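Local coordinates for NanU sialic acid binding protein (Bacteroides fragilis, PDB 4L7T) that binds sialic acid with high affinity at the outer membrane and, as a SusD-like protein, probably works with NanO, at residues A97-V102 with Y139-R144; A45-C50 with F269-A274; D382-R387 with M465-R470. All coordinates share one frame; numbering follows the deposited sequence.

Contact 1 (A97-V102 with Y139-R144); sequences AGMYKV and YFHLLR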
loop_
_atom_site.group_PDB
_atom_site.type_symbol
_atom_site.label_atom_id
_atom_site.label_comp_id
_atom_site.label_asym_id
_atom_site.label_seq_id
_atom_site.Cartn_x
_atom_site.Cartn_y
_atom_site.Cartn_z
ATOM N N ALA A 97 -0.895 14.221 4.848
ATOM C CA ALA A 97 -0.744 13.500 3.589
ATOM C C ALA A 97 -1.805 13.985 2.570
ATOM O O ALA A 97 -2.104 13.275 1.636
ATOM C CB ALA A 97 -0.856 11.907 3.801
ATOM N N GLY A 98 -2.415 15.166 2.826
ATOM C CA GLY A 98 -3.391 15.690 1.855
ATOM C C GLY A 98 -4.740 15.011 2.021
ATOM O O GLY A 98 -5.633 15.226 1.174
ATOM N N MET A 99 -4.931 14.239 3.073
ATOM C CA MET A 99 -6.159 13.400 3.200
ATOM C C MET A 99 -7.448 14.177 3.480
ATOM O O MET A 99 -8.507 13.779 3.003
ATOM C CB MET A 99 -5.983 12.248 4.177
ATOM C CG MET A 99 -4.991 11.261 3.630
ATOM S SD MET A 99 -4.876 9.754 4.608
ATOM C CE MET A 99 -3.647 9.039 3.582
ATOM N N TYR A 100 -7.330 15.313 4.157
ATOM C CA TYR A 100 -8.537 16.048 4.588
ATOM C C TYR A 100 -9.282 16.672 3.424
ATOM O O TYR A 100 -10.495 16.829 3.519
ATOM C CB TYR A 100 -8.215 17.047 5.722
ATOM C CG TYR A 100 -8.115 16.397 7.063
ATOM C CD1 TYR A 100 -9.223 15.877 7.740
ATOM C CD2 TYR A 100 -6.838 16.221 7.687
ATOM C CE1 TYR A 100 -9.091 15.277 8.954
ATOM C CE2 TYR A 100 -6.700 15.598 8.885
ATOM C CZ TYR A 100 -7.799 15.127 9.546
ATOM O OH TYR A 100 -7.764 14.538 10.797
ATOM N N LYS A 101 -8.560 17.013 2.371
ATOM C CA LYS A 101 -9.161 17.564 1.176
ATOM C C LYS A 101 -10.100 16.494 0.574
ATOM O O LYS A 101 -11.200 16.848 0.079
ATOM C CB LYS A 101 -8.088 17.930 0.168
ATOM C CG LYS A 101 -8.616 18.326 -1.228
ATOM C CD LYS A 101 -7.526 18.967 -2.065
ATOM C CE LYS A 101 -7.522 18.520 -3.536
ATOM N NZ LYS A 101 -8.103 19.549 -4.499
ATOM N N VAL A 102 -9.642 15.224 0.609
ATOM C CA VAL A 102 -10.439 14.101 0.046
ATOM C C VAL A 102 -11.619 13.831 0.896
ATOM O O VAL A 102 -12.759 13.711 0.351
ATOM C CB VAL A 102 -9.594 12.816 -0.112
ATOM C CG1 VAL A 102 -10.419 11.760 -0.874
ATOM C CG2 VAL A 102 -8.321 13.156 -0.898
ATOM N N TYR A 139 -9.397 7.598 7.246
ATOM C CA TYR A 139 -9.194 7.776 8.682
ATOM C C TYR A 139 -8.265 6.682 9.248
ATOM O O TYR A 139 -7.656 6.902 10.285
ATOM C CB TYR A 139 -10.528 7.875 9.455
ATOM C CG TYR A 139 -11.038 9.343 9.388
ATOM C CD1 TYR A 139 -10.402 10.379 10.116
ATOM C CD2 TYR A 139 -12.118 9.688 8.586
ATOM C CE1 TYR A 139 -10.867 11.678 10.068
ATOM C CE2 TYR A 139 -12.591 11.033 8.514
ATOM C CZ TYR A 139 -11.940 12.014 9.279
ATOM O OH TYR A 139 -12.357 13.349 9.163
ATOM N N PHE A 140 -8.303 5.455 8.660
ATOM C CA PHE A 140 -7.451 4.408 9.219
ATOM C C PHE A 140 -5.951 4.655 8.919
ATOM O O PHE A 140 -5.138 4.275 9.762
ATOM C CB PHE A 140 -7.912 3.034 8.662
ATOM C CG PHE A 140 -7.218 1.841 9.283
ATOM C CD1 PHE A 140 -7.104 1.690 10.648
ATOM C CD2 PHE A 140 -6.758 0.791 8.472
ATOM C CE1 PHE A 140 -6.489 0.529 11.226
ATOM C CE2 PHE A 140 -6.100 -0.350 9.039
ATOM C CZ PHE A 140 -5.940 -0.474 10.424
ATOM N N HIS A 141 -5.603 5.221 7.755
ATOM C CA HIS A 141 -4.187 5.737 7.519
ATOM C C HIS A 141 -3.867 6.798 8.563
ATOM O O HIS A 141 -2.736 6.748 9.160
ATOM C CB HIS A 141 -3.986 6.345 6.128
ATOM C CG HIS A 141 -3.740 5.345 5.085
ATOM N ND1 HIS A 141 -2.532 4.686 4.998
ATOM C CD2 HIS A 141 -4.506 4.915 4.040
ATOM C CE1 HIS A 141 -2.557 3.874 3.955
ATOM N NE2 HIS A 141 -3.705 4.053 3.307
ATOM N N LEU A 142 -4.836 7.697 8.853
ATOM C CA LEU A 142 -4.564 8.787 9.823
ATOM C C LEU A 142 -4.365 8.260 11.230
ATOM O O LEU A 142 -3.459 8.748 11.951
ATOM C CB LEU A 142 -5.703 9.852 9.844
ATOM C CG LEU A 142 -5.727 10.617 8.529
ATOM C CD1 LEU A 142 -7.001 11.510 8.622
ATOM C CD2 LEU A 142 -4.458 11.533 8.274
ATOM N N LEU A 143 -5.127 7.257 11.611
ATOM C CA LEU A 143 -5.044 6.721 12.923
ATOM C C LEU A 143 -3.669 6.036 13.123
ATOM O O LEU A 143 -2.977 6.225 14.144
ATOM C CB LEU A 143 -6.150 5.681 13.131
ATOM C CG LEU A 143 -5.993 4.818 14.369
ATOM C CD1 LEU A 143 -6.307 5.665 15.608
ATOM C CD2 LEU A 143 -6.967 3.548 14.257
ATOM N N ARG A 144 -3.280 5.204 12.154
ATOM C CA ARG A 144 -2.058 4.438 12.346
ATOM C C ARG A 144 -0.812 5.345 12.208
ATOM O O ARG A 144 0.289 4.959 12.709
ATOM C CB ARG A 144 -2.021 3.363 11.273
ATOM C CG ARG A 144 -3.008 2.226 11.499
ATOM C CD ARG A 144 -2.897 1.164 10.399
ATOM N NE ARG A 144 -3.361 1.648 9.103
ATOM C CZ ARG A 144 -3.279 0.950 7.978
ATOM N NH1 ARG A 144 -2.636 -0.228 7.922
ATOM N NH2 ARG A 144 -3.752 1.512 6.854
#

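Contact 2 (A45-C50 with F269-A274); sequences ALLREC and FSIRNA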
loop_
_atom_site.group_PDB
_atom_site.type_symbol
_atom_site.label_atom_id
_atom_site.label_comp_id
_atom_site.label_asym_id
_atom_site.label_seq_id
_atom_site.Cartn_x
_atom_site.Cartn_y
_atom_site.Cartn_z
ATOM N N ALA A 45 -10.660 10.132 -8.096
ATOM C CA ALA A 45 -9.503 10.845 -8.594
ATOM C C ALA A 45 -8.824 11.614 -7.461
ATOM O O ALA A 45 -7.576 11.792 -7.503
ATOM C CB ALA A 45 -9.896 11.797 -9.807
ATOM N N LEU A 46 -9.562 12.119 -6.475
ATOM C CA LEU A 46 -8.909 12.773 -5.325
ATOM C C LEU A 46 -8.155 11.757 -4.452
ATOM O O LEU A 46 -7.061 12.051 -3.929
ATOM C CB LEU A 46 -9.959 13.473 -4.476
ATOM C CG LEU A 46 -10.589 14.715 -5.087
ATOM C CD1 LEU A 46 -11.684 15.110 -4.099
ATOM C CD2 LEU A 46 -9.538 15.837 -5.212
ATOM N N LEU A 47 -8.737 10.576 -4.262
ATOM C CA LEU A 47 -8.032 9.514 -3.538
ATOM C C LEU A 47 -6.702 9.169 -4.249
ATOM O O LEU A 47 -5.650 8.994 -3.550
ATOM C CB LEU A 47 -8.958 8.273 -3.437
ATOM C CG LEU A 47 -8.444 7.161 -2.553
ATOM C CD1 LEU A 47 -8.688 7.522 -1.101
ATOM C CD2 LEU A 47 -9.215 5.887 -2.944
ATOM N N ARG A 48 -6.697 9.065 -5.562
ATOM C CA ARG A 48 -5.522 8.794 -6.347
ATOM C C ARG A 48 -4.370 9.822 -6.084
ATOM O O ARG A 48 -3.167 9.470 -6.140
ATOM C CB ARG A 48 -5.852 8.716 -7.828
ATOM C CG ARG A 48 -4.606 8.555 -8.754
ATOM C CD ARG A 48 -4.979 8.327 -10.194
ATOM N NE ARG A 48 -5.762 9.491 -10.694
ATOM C CZ ARG A 48 -6.491 9.465 -11.815
ATOM N NH1 ARG A 48 -6.474 8.384 -12.595
ATOM N NH2 ARG A 48 -7.176 10.560 -12.203
ATOM N N GLU A 49 -4.753 11.063 -5.769
ATOM C CA GLU A 49 -3.711 12.111 -5.460
ATOM C C GLU A 49 -2.941 11.824 -4.141
ATOM O O GLU A 49 -1.888 12.447 -3.849
ATOM C CB GLU A 49 -4.321 13.507 -5.378
ATOM C CG GLU A 49 -4.756 13.990 -6.741
ATOM C CD GLU A 49 -5.467 15.355 -6.758
ATOM O OE1 GLU A 49 -5.842 15.913 -5.693
ATOM O OE2 GLU A 49 -5.659 15.843 -7.888
ATOM N N CYS A 50 -3.479 10.930 -3.336
ATOM C CA CYS A 50 -2.865 10.577 -2.063
ATOM C C CYS A 50 -2.075 9.286 -2.180
ATOM O O CYS A 50 -1.514 8.798 -1.190
ATOM C CB CYS A 50 -3.917 10.427 -0.964
ATOM S SG CYS A 50 -4.892 11.880 -0.457
ATOM N N PHE A 269 -8.976 -3.830 -4.941
ATOM C CA PHE A 269 -9.145 -2.359 -5.191
ATOM C C PHE A 269 -7.772 -1.787 -5.608
ATOM O O PHE A 269 -6.760 -2.148 -4.985
ATOM C CB PHE A 269 -9.671 -1.657 -3.924
ATOM C CG PHE A 269 -9.743 -0.182 -4.053
ATOM C CD1 PHE A 269 -10.534 0.378 -5.054
ATOM C CD2 PHE A 269 -8.987 0.650 -3.256
ATOM C CE1 PHE A 269 -10.585 1.790 -5.230
ATOM C CE2 PHE A 269 -9.015 2.066 -3.438
ATOM C CZ PHE A 269 -9.826 2.616 -4.446
ATOM N N SER A 270 -7.700 -1.068 -6.736
ATOM C CA SER A 270 -6.414 -0.527 -7.215
ATOM C C SER A 270 -6.612 0.905 -7.583
ATOM O O SER A 270 -7.710 1.303 -7.953
ATOM C CB SER A 270 -5.988 -1.336 -8.423
ATOM O OG SER A 270 -4.709 -1.030 -8.946
ATOM N N ILE A 271 -5.547 1.688 -7.445
ATOM C CA ILE A 271 -5.522 3.081 -7.943
ATOM C C ILE A 271 -5.188 3.041 -9.397
ATOM O O ILE A 271 -4.192 2.532 -9.821
ATOM C CB ILE A 271 -4.448 3.847 -7.184
ATOM C CG1 ILE A 271 -4.752 3.884 -5.701
ATOM C CG2 ILE A 271 -4.377 5.303 -7.768
ATOM C CD1 ILE A 271 -5.982 4.438 -5.263
ATOM N N ARG A 272 -6.087 3.552 -10.269
ATOM C CA ARG A 272 -5.875 3.521 -11.675
ATOM C C ARG A 272 -5.109 4.776 -12.103
ATOM O O ARG A 272 -5.559 5.905 -11.844
ATOM C CB ARG A 272 -7.187 3.494 -12.533
ATOM C CG ARG A 272 -6.807 3.142 -14.077
ATOM C CD ARG A 272 -7.980 3.160 -15.074
ATOM N NE ARG A 272 -8.478 4.511 -15.263
ATOM C CZ ARG A 272 -8.474 5.185 -16.412
ATOM N NH1 ARG A 272 -8.041 4.626 -17.543
ATOM N NH2 ARG A 272 -8.935 6.427 -16.423
ATOM N N ASN A 273 -3.978 4.482 -12.692
ATOM C CA ASN A 273 -3.082 5.424 -13.359
ATOM C C ASN A 273 -3.252 5.187 -14.877
ATOM O O ASN A 273 -3.485 4.052 -15.379
ATOM C CB ASN A 273 -1.607 5.218 -12.892
ATOM C CG ASN A 273 -1.454 5.383 -11.379
ATOM O OD1 ASN A 273 -0.919 4.467 -10.701
ATOM N ND2 ASN A 273 -2.040 6.454 -10.785
ATOM N N ALA A 274 -3.101 6.255 -15.666
ATOM C CA ALA A 274 -3.393 6.065 -17.081
ATOM C C ALA A 274 -2.769 7.204 -17.860
ATOM O O ALA A 274 -2.659 8.306 -17.319
ATOM C CB ALA A 274 -4.934 6.062 -17.291
#

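Contact 3 (D382-R387 with M465-R470); sequences DYPIYR and MFEGKR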
loop_
_atom_site.group_PDB
_atom_site.type_symbol
_atom_site.label_atom_id
_atom_site.label_comp_id
_atom_site.label_asym_id
_atom_site.label_seq_id
_atom_site.Cartn_x
_atom_site.Cartn_y
_atom_site.Cartn_z
ATOM N N ASP A 382 -1.039 0.465 -12.561
ATOM C CA ASP A 382 -1.904 0.811 -11.484
ATOM C C ASP A 382 -1.126 0.535 -10.158
ATOM O O ASP A 382 -0.180 -0.207 -10.180
ATOM C CB ASP A 382 -3.122 -0.110 -11.535
ATOM C CG ASP A 382 -3.881 0.047 -12.831
ATOM O OD1 ASP A 382 -3.999 1.219 -13.319
ATOM O OD2 ASP A 382 -4.343 -1.014 -13.354
ATOM N N TYR A 383 -1.537 1.212 -9.109
ATOM C CA TYR A 383 -0.959 0.971 -7.771
ATOM C C TYR A 383 -2.014 0.158 -6.991
ATOM O O TYR A 383 -2.975 0.691 -6.521
ATOM C CB TYR A 383 -0.597 2.314 -7.093
ATOM C CG TYR A 383 -0.025 2.098 -5.729
ATOM C CD1 TYR A 383 1.144 1.324 -5.635
ATOM C CD2 TYR A 383 -0.594 2.661 -4.649
ATOM C CE1 TYR A 383 1.731 1.080 -4.345
ATOM C CE2 TYR A 383 -0.058 2.422 -3.330
ATOM C CZ TYR A 383 1.144 1.654 -3.254
ATOM O OH TYR A 383 1.581 1.436 -1.946
ATOM N N PRO A 384 -1.724 -1.136 -6.687
ATOM C CA PRO A 384 -2.809 -1.955 -6.041
ATOM C C PRO A 384 -2.880 -1.618 -4.569
ATOM O O PRO A 384 -1.833 -1.462 -3.923
ATOM C CB PRO A 384 -2.343 -3.412 -6.167
ATOM C CG PRO A 384 -0.869 -3.351 -6.445
ATOM C CD PRO A 384 -0.616 -1.944 -7.155
ATOM N N ILE A 385 -4.061 -1.459 -4.037
ATOM C CA ILE A 385 -4.281 -1.258 -2.604
ATOM C C ILE A 385 -4.619 -2.581 -1.925
ATOM O O ILE A 385 -4.027 -2.923 -0.887
ATOM C CB ILE A 385 -5.482 -0.224 -2.372
ATOM C CG1 ILE A 385 -5.108 1.123 -3.043
ATOM C CG2 ILE A 385 -5.838 -0.087 -0.944
ATOM C CD1 ILE A 385 -3.814 1.876 -2.441
ATOM N N TYR A 386 -5.569 -3.337 -2.521
ATOM C CA TYR A 386 -5.968 -4.630 -1.952
ATOM C C TYR A 386 -6.012 -5.650 -3.054
ATOM O O TYR A 386 -6.647 -5.433 -4.136
ATOM C CB TYR A 386 -7.362 -4.585 -1.367
ATOM C CG TYR A 386 -7.482 -3.733 -0.123
ATOM C CD1 TYR A 386 -6.558 -3.789 0.893
ATOM C CD2 TYR A 386 -8.613 -2.887 0.052
ATOM C CE1 TYR A 386 -6.697 -3.060 2.050
ATOM C CE2 TYR A 386 -8.752 -2.156 1.218
ATOM C CZ TYR A 386 -7.797 -2.251 2.214
ATOM O OH TYR A 386 -8.028 -1.488 3.373
ATOM N N ARG A 387 -5.275 -6.755 -2.823
ATOM C CA ARG A 387 -5.452 -7.897 -3.752
ATOM C C ARG A 387 -5.604 -9.184 -3.046
ATOM O O ARG A 387 -5.524 -9.205 -1.837
ATOM C CB ARG A 387 -4.353 -7.964 -4.739
ATOM C CG ARG A 387 -3.057 -8.053 -4.202
ATOM C CD ARG A 387 -2.054 -7.792 -5.378
ATOM N NE ARG A 387 -0.607 -7.812 -4.900
ATOM C CZ ARG A 387 0.124 -8.910 -4.706
ATOM N NH1 ARG A 387 -0.414 -10.164 -4.874
ATOM N NH2 ARG A 387 1.373 -8.784 -4.225
ATOM N N MET A 465 6.483 -6.386 -1.506
ATOM C CA MET A 465 7.533 -5.311 -1.596
ATOM C C MET A 465 7.049 -4.280 -2.569
ATOM O O MET A 465 6.487 -4.594 -3.651
ATOM C CB MET A 465 8.855 -5.882 -2.191
ATOM C CG MET A 465 9.527 -6.948 -1.451
ATOM S SD MET A 465 11.263 -7.246 -2.097
ATOM C CE MET A 465 11.851 -5.712 -2.004
ATOM N N PHE A 466 7.306 -3.025 -2.257
ATOM C CA PHE A 466 6.822 -1.885 -3.102
ATOM C C PHE A 466 5.295 -1.690 -3.140
ATOM O O PHE A 466 4.768 -0.971 -4.011
ATOM C CB PHE A 466 7.434 -1.908 -4.530
ATOM C CG PHE A 466 8.849 -2.354 -4.538
ATOM C CD1 PHE A 466 9.868 -1.524 -3.970
ATOM C CD2 PHE A 466 9.194 -3.629 -5.020
ATOM C CE1 PHE A 466 11.141 -1.953 -3.934
ATOM C CE2 PHE A 466 10.453 -4.058 -4.971
ATOM C CZ PHE A 466 11.469 -3.206 -4.434
ATOM N N GLU A 467 4.567 -2.325 -2.207
ATOM C CA GLU A 467 3.146 -2.170 -2.107
ATOM C C GLU A 467 2.644 -1.502 -0.850
ATOM O O GLU A 467 1.452 -1.530 -0.570
ATOM C CB GLU A 467 2.437 -3.531 -2.393
ATOM C CG GLU A 467 2.556 -3.999 -3.836
ATOM C CD GLU A 467 1.884 -5.359 -4.017
ATOM O OE1 GLU A 467 0.610 -5.331 -4.036
ATOM O OE2 GLU A 467 2.629 -6.375 -4.138
ATOM N N GLY A 468 3.549 -0.844 -0.062
ATOM C CA GLY A 468 3.105 -0.029 1.088
ATOM C C GLY A 468 2.528 -0.781 2.245
ATOM O O GLY A 468 1.657 -0.271 2.921
ATOM N N LYS A 469 3.119 -1.921 2.520
ATOM C CA LYS A 469 2.637 -2.787 3.605
ATOM C C LYS A 469 3.628 -2.961 4.796
ATOM O O LYS A 469 3.144 -3.081 5.934
ATOM C CB LYS A 469 2.361 -4.232 3.118
ATOM C CG LYS A 469 1.333 -4.320 1.951
ATOM C CD LYS A 469 0.100 -3.577 2.303
ATOM C CE LYS A 469 -0.931 -3.676 1.126
ATOM N NZ LYS A 469 -2.204 -2.773 1.239
ATOM N N ARG A 470 4.926 -3.029 4.552
ATOM C CA ARG A 470 5.916 -3.594 5.549
ATOM C C ARG A 470 5.837 -2.815 6.892
ATOM O O ARG A 470 5.895 -3.441 7.963
ATOM C CB ARG A 470 7.310 -3.574 4.932
ATOM C CG ARG A 470 8.428 -4.116 5.899
ATOM C CD ARG A 470 8.211 -5.517 6.403
ATOM N NE ARG A 470 9.488 -5.935 7.005
ATOM C CZ ARG A 470 9.699 -7.199 7.430
ATOM N NH1 ARG A 470 8.718 -8.120 7.368
ATOM N NH2 ARG A 470 10.923 -7.508 7.891
HETATM O O HOH W 1 -1.368 -4.182 -2.643
HETATM O O HOH W 2 -1.014 -0.659 -1.333
#

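Contact 1 (A97-V102 with Y139-R144)
M99 and H141 meet with their side chains at about a right angle. M99 CG lies beside its backbone N, anti to the carbonyl carbon (chi1 -67°). The chain is extended beyond that point and carries the thioether straight to the other helix. There M99 CE rests on H141 CB at 3.7 Å. M99 SD also slides past L142, which runs the opposite way, and comes within 4.1 Å of L142 CD2. The other leucine branch serves Y100: L142 CD1 sits 3.8 Å from Y100 CZ. Beside this, Y139 crosses Y100 at about a right angle. Y139 OH reaches the edge of the Y100 ring, 3.8 Å from Y100 CE1. No hydrogen bond joins the two segments. The polar ends are satisfied elsewhere: Y100 OH pairs with I150 O, Y139 OH with Y152 O, and H141 with Y472 and Y137. These bonds hold the rings in place while their carbon surfaces pack. Within 139-144, R144 NE donates to F140 O at 3.2 Å and also lies over the centre of the F140 ring. F54 stacks on H141, and M99 also touches helix 51-58. The start of helix 99-115 thus packs against the late turns of helix 121-146. The two segments run roughly antiparallel, as in the helical hairpins of the TPR-like helical part of SusD family proteins.

Contact 2 (A45-C50 with F269-A274)
The main-chain oxygen of R272 receives a hydrogen bond from R48. R48 NH1 lies 2.7 Å from R272 O, and the N-H...O angle is 158°. The oxygen is near the guanidinium plane, at its edge. The donor is tilted 24° from the carbonyl plane. R48 reaches it with CG anti to its backbone N and an extended start, then a bend at chi3 (60°) that turns the guanidinium. The aliphatic part of R48 is used as well. It crosses I271 at a slant, and R48 CG packs against I271 CG2 at 3.4 Å. N273 lies alongside the same methylenes. Two arginines come close here, with R48 NH1 5.0 Å from R272 NH2. E277 serves both: a salt bridge with R272 and a long, weak ion pair with R48. Its charge probably eases the repulsion between them. At the neighbouring residue, L47, the contact turns purely apolar. L47 and F269 reach toward each other tip to tip. L47 CD2 touches the edge of the ring, 3.7 Å from F269 CZ, and I271 CD1 is 4.2 Å from L47 CD2. W204 meets the F269 ring edge-to-face. The contact sets the C-terminal part of helix 33-48 against strand 267-271. That strand pairs with strand 383-387 through F269 and I271. L47 also leans on M134 and L138 of helix 121-146, while L46 and C50 touch helix 99-115.

Contact 3 (D382-R387 with M465-R470)
R387 and E467 form the tight part of this contact, a side-on salt bridge with two bonds. R387 NE donates to E467 OE1 at 2.9 Å, and R387 NH2 donates to E467 OE2 at 2.7 Å. Both oxygens use their syn lone pairs, and the guanidinium and carboxylate planes are nearly coplanar, 19° apart. R387 CG sits between the backbone N and the carbonyl carbon (chi1 57°), then the chain extends to NE. K365 also grips E467 OE2, while E266 and E463 take R387 NH1. This buried charge network would favour an ionised carboxylate. P384 CG packs 3.5 Å from E467 OE1, and water 1 donates to the same oxygen at 2.7 Å, next to the salt bridge. F466 O lies at the edge of the Y383 ring, 3.7 Å from Y383 CE1. Elsewhere water replaces direct charged bonds: water 2 donates to P384 O at 2.8 Å and to E467 O at 2.7 Å. K469 is on the partly exposed side. It bends at chi2 and brings NZ to I385 O at 2.8 Å, in the carbonyl plane. A bound 1,2-ethanediol, probably from the crystallisation liquor, lies nearby. The contact joins strand 383-387 to the loop between helices 452-463 and 470-477. I385 and Y386 form a classic beta bulge opposite F269 of strand 267-271, and R387 is the N-cap residue of helix 388-401.

From the N terminus, helix 33-48 supplies the first half of contact 2. The chain then enters helix 99-115 and returns along helix 121-146, which closes contact 1. This short loop is nested inside the much longer one that contact 2 closes when the chain arrives at strand 267-271. Contact 3 follows in series, opening at strand 383-387 and closing at 465-470. Contacts 1 and 2 touch where V102 packs against L46 and C50. Contacts 2 and 3 share a two-stranded antiparallel sheet, with I271 paired to Y383. Contact 1 holds two N-terminal helices together, contact 2 joins helix 33-48 to the sheet, and contact 3 joins the sheet to the loop before helix 470-477.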